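Local coordinates for protein geranyltranstransferase (Staphylococcus aureus, PDB 1RTR) that probably catalyses chain-building steps of isoprenoid biosynthesis, condensing allylic diphosphates with isopentenyl diphosphate to give farnesyl diphosphate, at residues I10-N15 against E60-M65; L138-I143 against A185-A190; E204-H209 against K279-I284. All coordinates share one frame; numbering follows the deposited sequence.

Contact 1 of 3, residues I10-N15 against E60-M65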
loop_
_atom_site.group_PDB
_atom_site.type_symbol
_atom_site.label_atom_id
_atom_site.label_comp_id
_atom_site.label_asym_id
_atom_site.label_seq_id
_atom_site.Cartn_x
_atom_site.Cartn_y
_atom_site.Cartn_z
ATOM N N ILE A 10 14.547 9.760 18.287
ATOM C CA ILE A 10 14.797 8.367 17.917
ATOM C C ILE A 10 14.191 7.407 18.942
ATOM O O ILE A 10 13.578 6.407 18.570
ATOM C CB ILE A 10 16.321 8.103 17.765
ATOM C CG1 ILE A 10 16.896 8.901 16.590
ATOM C CG2 ILE A 10 16.611 6.611 17.591
ATOM C CD1 ILE A 10 18.390 8.672 16.324
ATOM N N ASP A 11 14.367 7.726 20.224
ATOM C CA ASP A 11 13.851 6.914 21.326
ATOM C C ASP A 11 12.338 6.857 21.313
ATOM O O ASP A 11 11.755 5.778 21.430
ATOM C CB ASP A 11 14.321 7.467 22.672
ATOM C CG ASP A 11 15.753 7.090 22.992
ATOM O OD1 ASP A 11 16.325 7.712 23.916
ATOM O OD2 ASP A 11 16.388 6.199 22.369
ATOM N N GLU A 12 11.709 8.019 21.169
ATOM C CA GLU A 12 10.258 8.099 21.121
ATOM C C GLU A 12 9.695 7.329 19.929
ATOM O O GLU A 12 8.712 6.596 20.074
ATOM C CB GLU A 12 9.785 9.546 21.102
ATOM C CG GLU A 12 8.318 9.676 21.454
ATOM C CD GLU A 12 7.838 11.105 21.452
ATOM O OE1 GLU A 12 8.676 12.027 21.322
ATOM O OE2 GLU A 12 6.617 11.304 21.590
ATOM N N VAL A 13 10.333 7.486 18.770
ATOM C CA VAL A 13 9.966 6.744 17.570
ATOM C C VAL A 13 10.065 5.244 17.847
ATOM O O VAL A 13 9.127 4.493 17.569
ATOM C CB VAL A 13 10.809 7.184 16.320
ATOM C CG1 VAL A 13 10.752 6.155 15.200
ATOM C CG2 VAL A 13 10.326 8.523 15.799
ATOM N N ASN A 14 11.181 4.815 18.425
ATOM C CA ASN A 14 11.361 3.403 18.750
ATOM C C ASN A 14 10.286 2.838 19.697
ATOM O O ASN A 14 9.794 1.730 19.472
ATOM C CB ASN A 14 12.768 3.133 19.280
ATOM C CG ASN A 14 13.846 3.237 18.195
ATOM O OD1 ASN A 14 15.025 3.439 18.500
ATOM N ND2 ASN A 14 13.448 3.087 16.931
ATOM N N ASN A 15 9.899 3.605 20.721
ATOM C CA ASN A 15 8.849 3.165 21.649
ATOM C C ASN A 15 7.505 3.025 20.939
ATOM O O ASN A 15 6.785 2.041 21.134
ATOM C CB ASN A 15 8.746 4.103 22.858
ATOM C CG ASN A 15 10.007 4.101 23.717
ATOM O OD1 ASN A 15 10.656 3.073 23.890
ATOM N ND2 ASN A 15 10.354 5.263 24.254
ATOM N N GLU A 60 3.337 21.918 16.754
ATOM C CA GLU A 60 3.483 20.802 17.686
ATOM C C GLU A 60 3.908 19.535 16.940
ATOM O O GLU A 60 3.131 18.970 16.172
ATOM C CB GLU A 60 2.190 20.577 18.483
ATOM C CG GLU A 60 2.247 19.412 19.463
ATOM C CD GLU A 60 3.525 19.396 20.285
ATOM O OE1 GLU A 60 4.091 18.283 20.509
ATOM O OE2 GLU A 60 3.962 20.500 20.707
ATOM N N TYR A 61 5.140 19.095 17.176
ATOM C CA TYR A 61 5.682 17.952 16.451
ATOM C C TYR A 61 4.863 16.655 16.581
ATOM O O TYR A 61 4.959 15.764 15.718
ATOM C CB TYR A 61 7.170 17.735 16.781
ATOM C CG TYR A 61 7.445 16.853 17.971
ATOM C CD1 TYR A 61 7.697 17.407 19.232
ATOM C CD2 TYR A 61 7.476 15.471 17.839
ATOM C CE1 TYR A 61 7.953 16.606 20.328
ATOM C CE2 TYR A 61 7.730 14.660 18.928
ATOM C CZ TYR A 61 7.966 15.231 20.168
ATOM O OH TYR A 61 8.214 14.410 21.245
ATOM N N GLU A 62 4.058 16.548 17.641
ATOM C CA GLU A 62 3.292 15.320 17.885
ATOM C C GLU A 62 2.150 15.168 16.897
ATOM O O GLU A 62 1.682 14.057 16.653
ATOM C CB GLU A 62 2.789 15.219 19.333
ATOM C CG GLU A 62 3.897 14.969 20.347
ATOM C CD GLU A 62 4.389 13.533 20.379
ATOM O OE1 GLU A 62 5.370 13.266 21.100
ATOM O OE2 GLU A 62 3.807 12.661 19.697
ATOM N N LEU A 63 1.729 16.282 16.307
ATOM C CA LEU A 63 0.759 16.238 15.211
ATOM C C LEU A 63 1.189 15.281 14.099
ATOM O O LEU A 63 0.352 14.645 13.469
ATOM C CB LEU A 63 0.473 17.634 14.662
ATOM C CG LEU A 63 -0.428 18.569 15.480
ATOM C CD1 LEU A 63 -0.562 19.944 14.814
ATOM C CD2 LEU A 63 -1.814 17.982 15.693
ATOM N N GLY A 64 2.494 15.149 13.886
ATOM C CA GLY A 64 2.998 14.344 12.793
ATOM C C GLY A 64 3.491 12.968 13.170
ATOM O O GLY A 64 4.064 12.265 12.325
ATOM N N MET A 65 3.277 12.563 14.419
ATOM C CA MET A 65 3.785 11.266 14.863
ATOM C C MET A 65 3.238 10.094 14.058
ATOM O O MET A 65 4.007 9.215 13.659
ATOM C CB MET A 65 3.555 11.013 16.349
ATOM C CG MET A 65 4.272 9.733 16.821
ATOM S SD MET A 65 6.076 9.901 16.744
ATOM C CE MET A 65 6.529 8.551 16.006
#

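Contact 2 of 3, residues L138-I143 against A185-A190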
loop_
_atom_site.group_PDB
_atom_site.type_symbol
_atom_site.label_atom_id
_atom_site.label_comp_id
_atom_site.label_asym_id
_atom_site.label_seq_id
_atom_site.Cartn_x
_atom_site.Cartn_y
_atom_site.Cartn_z
ATOM N N LEU A 138 -1.870 11.619 2.693
ATOM C CA LEU A 138 -2.083 10.316 2.047
ATOM C C LEU A 138 -1.764 10.381 0.558
ATOM O O LEU A 138 -1.053 9.525 0.030
ATOM C CB LEU A 138 -3.526 9.835 2.241
ATOM C CG LEU A 138 -3.847 9.164 3.570
ATOM C CD1 LEU A 138 -5.320 9.338 3.910
ATOM C CD2 LEU A 138 -3.486 7.687 3.563
ATOM N N GLN A 139 -2.294 11.408 -0.104
ATOM C CA GLN A 139 -2.030 11.651 -1.514
ATOM C C GLN A 139 -0.541 11.715 -1.767
ATOM O O GLN A 139 -0.030 11.053 -2.669
ATOM C CB GLN A 139 -2.679 12.958 -1.964
ATOM C CG GLN A 139 -3.113 12.945 -3.412
ATOM C CD GLN A 139 -3.877 14.197 -3.799
ATOM O OE1 GLN A 139 -3.931 14.543 -4.980
ATOM N NE2 GLN A 139 -4.469 14.886 -2.808
ATOM N N ARG A 140 0.151 12.494 -0.948
ATOM C CA ARG A 140 1.583 12.669 -1.092
ATOM C C ARG A 140 2.358 11.385 -0.819
ATOM O O ARG A 140 3.299 11.051 -1.547
ATOM C CB ARG A 140 2.057 13.812 -0.203
ATOM C CG ARG A 140 3.440 14.315 -0.526
ATOM C CD ARG A 140 3.940 15.367 0.441
ATOM N NE ARG A 140 3.199 16.622 0.315
ATOM C CZ ARG A 140 3.417 17.526 -0.632
ATOM N NH1 ARG A 140 2.692 18.635 -0.655
ATOM N NH2 ARG A 140 4.368 17.321 -1.546
ATOM N N LEU A 141 1.971 10.652 0.218
ATOM C CA LEU A 141 2.608 9.367 0.489
ATOM C C LEU A 141 2.438 8.380 -0.683
ATOM O O LEU A 141 3.379 7.682 -1.051
ATOM C CB LEU A 141 2.087 8.763 1.803
ATOM C CG LEU A 141 2.886 7.611 2.426
ATOM C CD1 LEU A 141 4.390 7.901 2.431
ATOM C CD2 LEU A 141 2.388 7.299 3.835
ATOM N N SER A 142 1.247 8.325 -1.263
ATOM C CA SER A 142 0.985 7.346 -2.313
ATOM C C SER A 142 1.756 7.651 -3.602
ATOM O O SER A 142 2.248 6.726 -4.255
ATOM C CB SER A 142 -0.513 7.206 -2.580
ATOM O OG SER A 142 -1.062 8.433 -3.027
ATOM N N ILE A 143 1.850 8.933 -3.961
ATOM C CA ILE A 143 2.708 9.371 -5.065
ATOM C C ILE A 143 4.201 9.147 -4.759
ATOM O O ILE A 143 4.942 8.681 -5.616
ATOM C CB ILE A 143 2.436 10.869 -5.450
ATOM C CG1 ILE A 143 1.007 11.063 -5.988
ATOM C CG2 ILE A 143 3.425 11.357 -6.501
ATOM C CD1 ILE A 143 0.535 12.523 -5.949
ATOM N N ALA A 185 8.639 13.471 3.855
ATOM C CA ALA A 185 8.868 13.861 5.249
ATOM C C ALA A 185 8.743 15.359 5.449
ATOM O O ALA A 185 7.955 15.799 6.296
ATOM C CB ALA A 185 10.222 13.352 5.769
ATOM N N VAL A 186 9.464 16.162 4.664
ATOM C CA VAL A 186 9.405 17.602 4.925
ATOM C C VAL A 186 8.124 18.256 4.429
ATOM O O VAL A 186 7.631 19.178 5.095
ATOM C CB VAL A 186 10.731 18.411 4.578
ATOM C CG1 VAL A 186 11.892 17.495 4.238
ATOM C CG2 VAL A 186 10.504 19.533 3.526
ATOM N N MET A 187 7.567 17.768 3.308
ATOM C CA MET A 187 6.380 18.384 2.702
ATOM C C MET A 187 5.080 17.978 3.393
ATOM O O MET A 187 4.140 18.784 3.484
ATOM C CB MET A 187 6.288 18.099 1.189
ATOM C CG MET A 187 7.424 18.678 0.333
ATOM S SD MET A 187 7.818 20.447 0.635
ATOM C CE MET A 187 6.384 21.190 -0.186
ATOM N N SER A 188 5.007 16.739 3.870
ATOM C CA SER A 188 3.890 16.347 4.732
ATOM C C SER A 188 3.861 17.273 5.959
ATOM O O SER A 188 2.793 17.762 6.358
ATOM C CB SER A 188 3.976 14.872 5.142
ATOM O OG SER A 188 4.993 14.673 6.116
ATOM N N ALA A 189 5.038 17.557 6.513
ATOM C CA ALA A 189 5.133 18.490 7.638
ATOM C C ALA A 189 4.672 19.883 7.226
ATOM O O ALA A 189 3.869 20.527 7.912
ATOM C CB ALA A 189 6.549 18.519 8.225
ATOM N N ALA A 190 5.148 20.346 6.082
ATOM C CA ALA A 190 4.762 21.668 5.613
ATOM C C ALA A 190 3.254 21.758 5.488
ATOM O O ALA A 190 2.659 22.823 5.739
ATOM C CB ALA A 190 5.423 21.962 4.296
#

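Contact 3 of 3, residues E204-H209 against K279-I284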
loop_
_atom_site.group_PDB
_atom_site.type_symbol
_atom_site.label_atom_id
_atom_site.label_comp_id
_atom_site.label_asym_id
_atom_site.label_seq_id
_atom_site.Cartn_x
_atom_site.Cartn_y
_atom_site.Cartn_z
ATOM N N GLU A 204 10.760 22.317 -0.366
ATOM C CA GLU A 204 10.853 21.368 -1.474
ATOM C C GLU A 204 12.266 21.220 -2.041
ATOM O O GLU A 204 12.843 20.126 -1.953
ATOM C CB GLU A 204 9.875 21.743 -2.583
ATOM C CG GLU A 204 8.647 20.869 -2.641
ATOM C CD GLU A 204 8.567 20.057 -3.918
ATOM O OE1 GLU A 204 9.513 19.244 -4.152
ATOM O OE2 GLU A 204 7.558 20.239 -4.676
ATOM N N SER A 205 12.830 22.298 -2.600
ATOM C CA SER A 205 14.221 22.247 -3.071
ATOM C C SER A 205 15.138 21.766 -1.982
ATOM O O SER A 205 16.008 20.918 -2.224
ATOM C CB SER A 205 14.743 23.593 -3.572
ATOM O OG SER A 205 13.786 24.252 -4.360
ATOM N N TYR A 206 14.952 22.295 -0.778
ATOM C CA TYR A 206 15.784 21.852 0.323
ATOM C C TYR A 206 15.750 20.338 0.390
ATOM O O TYR A 206 16.805 19.703 0.440
ATOM C CB TYR A 206 15.356 22.481 1.654
ATOM C CG TYR A 206 15.845 21.706 2.870
ATOM C CD1 TYR A 206 15.032 20.755 3.495
ATOM C CD2 TYR A 206 17.125 21.906 3.376
ATOM C CE1 TYR A 206 15.485 20.040 4.612
ATOM C CE2 TYR A 206 17.587 21.195 4.481
ATOM C CZ TYR A 206 16.761 20.274 5.098
ATOM O OH TYR A 206 17.220 19.576 6.182
ATOM N N SER A 207 14.549 19.751 0.368
ATOM C CA SER A 207 14.408 18.296 0.540
ATOM C C SER A 207 15.016 17.509 -0.607
ATOM O O SER A 207 15.646 16.467 -0.391
ATOM C CB SER A 207 12.944 17.898 0.749
ATOM O OG SER A 207 12.246 17.865 -0.483
ATOM N N TYR A 208 14.835 18.017 -1.827
ATOM C CA TYR A 208 15.460 17.410 -2.999
ATOM C C TYR A 208 16.982 17.345 -2.873
ATOM O O TYR A 208 17.577 16.274 -3.047
ATOM C CB TYR A 208 15.071 18.141 -4.288
ATOM C CG TYR A 208 15.943 17.733 -5.449
ATOM C CD1 TYR A 208 17.021 18.534 -5.853
ATOM C CD2 TYR A 208 15.711 16.537 -6.133
ATOM C CE1 TYR A 208 17.832 18.163 -6.920
ATOM C CE2 TYR A 208 16.526 16.147 -7.200
ATOM C CZ TYR A 208 17.584 16.968 -7.588
ATOM O OH TYR A 208 18.393 16.604 -8.637
ATOM N N HIS A 209 17.611 18.478 -2.559
ATOM C CA HIS A 209 19.078 18.523 -2.439
ATOM C C HIS A 209 19.570 17.688 -1.280
ATOM O O HIS A 209 20.559 16.948 -1.408
ATOM C CB HIS A 209 19.591 19.965 -2.340
ATOM C CG HIS A 209 19.389 20.747 -3.595
ATOM N ND1 HIS A 209 20.009 20.416 -4.782
ATOM C CD2 HIS A 209 18.603 21.814 -3.865
ATOM C CE1 HIS A 209 19.622 21.257 -5.726
ATOM N NE2 HIS A 209 18.769 22.117 -5.196
ATOM N N LYS A 279 17.609 25.894 12.461
ATOM C CA LYS A 279 18.795 25.268 13.046
ATOM C C LYS A 279 18.759 23.737 12.930
ATOM O O LYS A 279 19.792 23.109 12.681
ATOM C CB LYS A 279 19.041 25.789 14.483
ATOM C CG LYS A 279 19.346 24.753 15.591
ATOM C CD LYS A 279 18.453 24.986 16.840
ATOM C CE LYS A 279 17.088 24.247 16.753
ATOM N NZ LYS A 279 15.881 25.144 16.895
ATOM N N HIS A 280 17.567 23.149 13.058
ATOM C CA HIS A 280 17.399 21.690 12.996
ATOM C C HIS A 280 17.635 21.114 11.599
ATOM O O HIS A 280 18.366 20.128 11.429
ATOM C CB HIS A 280 15.999 21.295 13.474
ATOM C CG HIS A 280 15.864 21.217 14.963
ATOM N ND1 HIS A 280 16.893 20.802 15.785
ATOM C CD2 HIS A 280 14.823 21.508 15.779
ATOM C CE1 HIS A 280 16.490 20.844 17.043
ATOM N NE2 HIS A 280 15.239 21.270 17.066
ATOM N N LEU A 281 16.980 21.726 10.616
ATOM C CA LEU A 281 17.137 21.355 9.221
ATOM C C LEU A 281 18.614 21.481 8.824
ATOM O O LEU A 281 19.216 20.523 8.319
ATOM C CB LEU A 281 16.240 22.236 8.342
ATOM C CG LEU A 281 14.787 21.833 8.031
ATOM C CD1 LEU A 281 14.217 20.762 8.959
ATOM C CD2 LEU A 281 13.897 23.053 8.031
ATOM N N LEU A 282 19.194 22.650 9.108
ATOM C CA LEU A 282 20.606 22.932 8.864
ATOM C C LEU A 282 21.500 21.911 9.540
ATOM O O LEU A 282 22.521 21.517 8.982
ATOM C CB LEU A 282 20.955 24.353 9.326
ATOM C CG LEU A 282 22.227 25.089 8.867
ATOM C CD1 LEU A 282 23.323 25.014 9.939
ATOM C CD2 LEU A 282 22.767 24.604 7.510
ATOM N N GLU A 283 21.110 21.466 10.729
ATOM C CA GLU A 283 21.869 20.436 11.436
ATOM C C GLU A 283 21.828 19.083 10.719
ATOM O O GLU A 283 22.816 18.350 10.731
ATOM C CB GLU A 283 21.371 20.290 12.871
ATOM C CG GLU A 283 22.453 20.349 13.943
ATOM C CD GLU A 283 21.911 20.849 15.275
ATOM O OE1 GLU A 283 22.411 21.888 15.783
ATOM O OE2 GLU A 283 20.970 20.206 15.809
ATOM N N ILE A 284 20.687 18.756 10.104
ATOM C CA ILE A 284 20.552 17.507 9.348
ATOM C C ILE A 284 21.401 17.537 8.074
ATOM O O ILE A 284 22.032 16.534 7.731
ATOM C CB ILE A 284 19.058 17.170 9.054
ATOM C CG1 ILE A 284 18.446 16.421 10.233
ATOM C CG2 ILE A 284 18.888 16.316 7.781
ATOM C CD1 ILE A 284 17.088 16.939 10.605
#

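Contact 1 of 3, residues I10-N15 against E60-M65
Glu12 brings OE1 to the hydroxyl edge of the Tyr61 ring, between the N-terminal helix 6-18 and the turn leading into helix 65-83, within the all-helical polyprenyl synthase fold. Glu12 is the reaching group. With CG anti to the backbone N (chi1 -163°) and the chain extended beyond it, the carboxylate stands well out from its helix. Tyr61 comes from the opposite direction and donates its hydroxyl, with OH only 2.4 Å from Glu12 OE1. That is very short for a hydrogen bond, so the exact value deserves caution. OE1 lies in the plane of the phenol, while the carboxylate plane itself is turned nearly perpendicular to the ring, 85° away. One face of the Tyr61 ring carries Glu62 CG, 4.0 Å above the plane and offset toward the rim.

Glu62 also swings its carboxylate to the Glu12 side, but the fit of the two acid groups is doubtful in this model. Deeper down the contact is apolar. Met65, the first residue of helix 65-83, follows Gly64 at the N-cap position, and its bent chain turns the methyl group onto Val13. Val13 and Tyr61 both also touch Leu51 of helix 45-56. Polar ends therefore meet toward the outside and hydrocarbon toward the core, where Met65 CE sits 3.8 Å from Val13 CG2.

Contact 2 of 3, residues L138-I143 against A185-A190
Arg140 lays one face of its guanidinium over the beta carbon of Met187, where helix 131-145 packs against helix 179-193 in the helical bundle of the polyprenyl synthase fold. Met187 CB stands 3.3 Å above the guanidinium plane, offset toward the rim, and is 3.4 Å from Arg140 NH2. The aliphatic part of the arginine does its share too: CD comes to 3.8 Å from the backbone N of Ser188, at the point where the two backbones are nearest. Chain shape explains the overlap. The first two side-chain bonds run out extended from the helix, and a bend at chi3 (-69°) then turns the flat group along the partner helix instead of into it.

No hydrogen bond links the two segments directly. The arginine's polar end is held one helical turn further along helix 179-193, where NH1 makes a salt bridge with Asp191, so the contact with Met187 is plain van der Waals cover while the charge is met by a carboxylate. Phe184, a turn earlier on that helix, also touches Arg140.

Met187 leads its thioether away from the arginine. Its CG lies beside the backbone N, and two further bends send the sulfur end toward Lys200 and Glu204 of helix 197-227. Across helix 131-145, Leu138 and Ser142 face the second subunit, packing on its Ser124 and Glu121, so this helix bridges the chain's own core and the dimer partner. Ser142 uses its hydroxyl locally: OG donates to Gln139 O at 2.8 Å, tilted 35° from the carbonyl plane, and enters from the same face as Ile143 N.

Contact 3 of 3, residues E204-H209 against K279-I284
Tyr206 reaches from helix 197-227 to the short C-terminal helix 279-289 and donates its hydroxyl to a main-chain carbonyl there, OH to Leu281 O at 3.1 Å. All the packing between the two segments gathers round this phenol. The ring projects straight across because its CG is anti to the backbone N (chi1 160°), and the two helices stay well apart, their nearest CA atoms, Tyr206 and Leu281, being 9.0 Å from one another. Leu281 lies obliquely to the ring, with CB 3.8 Å from Tyr206 CZ and CG also against the ring carbons. Ile284, one turn on, adds a lighter touch, its CG2 4.0 Å from Tyr206 OH.

This tight centre is buried and finished by neighbours in the terpene synthase-type helical bundle. Leu269 of helix 245-270 touches both Tyr206 and Leu281, while Leu52 of helix 45-56 lies against Ile284. Next to Tyr206, the buried Ser207 has OG in the carbonyl plane of Glu204 O, on a lone pair, and also hydrogen-bonded to Thr183 OG1 of helix 179-193.

Away from the phenol the contact is looser. Glu204 on one helix and Lys279 and Glu283 on the other are exposed and do not meet each other across the two segments. Lys279 instead folds back on its own neighbour, CE standing 3.4 Å above the His280 ring and over its centre.

The phenol bond is less ideally aimed. Tyr206 OH stands 46° out of the carbonyl plane and not on a lone pair, which suggests a modest bond. Its value is probably in giving a buried hydroxyl a polar partner within a mainly apolar interface, tying the C-terminal helix to the bundle through backbone as well as side chain.

Overall arrangement
From the N terminus, contact 1 comes first, bringing helix 6-18 up to the turn before helix 65-83 and closing a loop that includes helices 30-38 and 45-56. Contact 2 then closes a second, mostly helical loop from helix 131-145 to helix 179-193, and contact 3 a third, longer one out to the C-terminal helix. The three run in series, with none nested or crossed. Contacts 2 and 3 touch where the consecutive helices 179-193 and 197-227 pack together: Val186 CG1 lies 3.7 Å from Ser207 CB. Contact 1 stands apart, its centre about 17 Å from that of contact 2. Helix 45-56 touches residues of all three, joining them within one bundle.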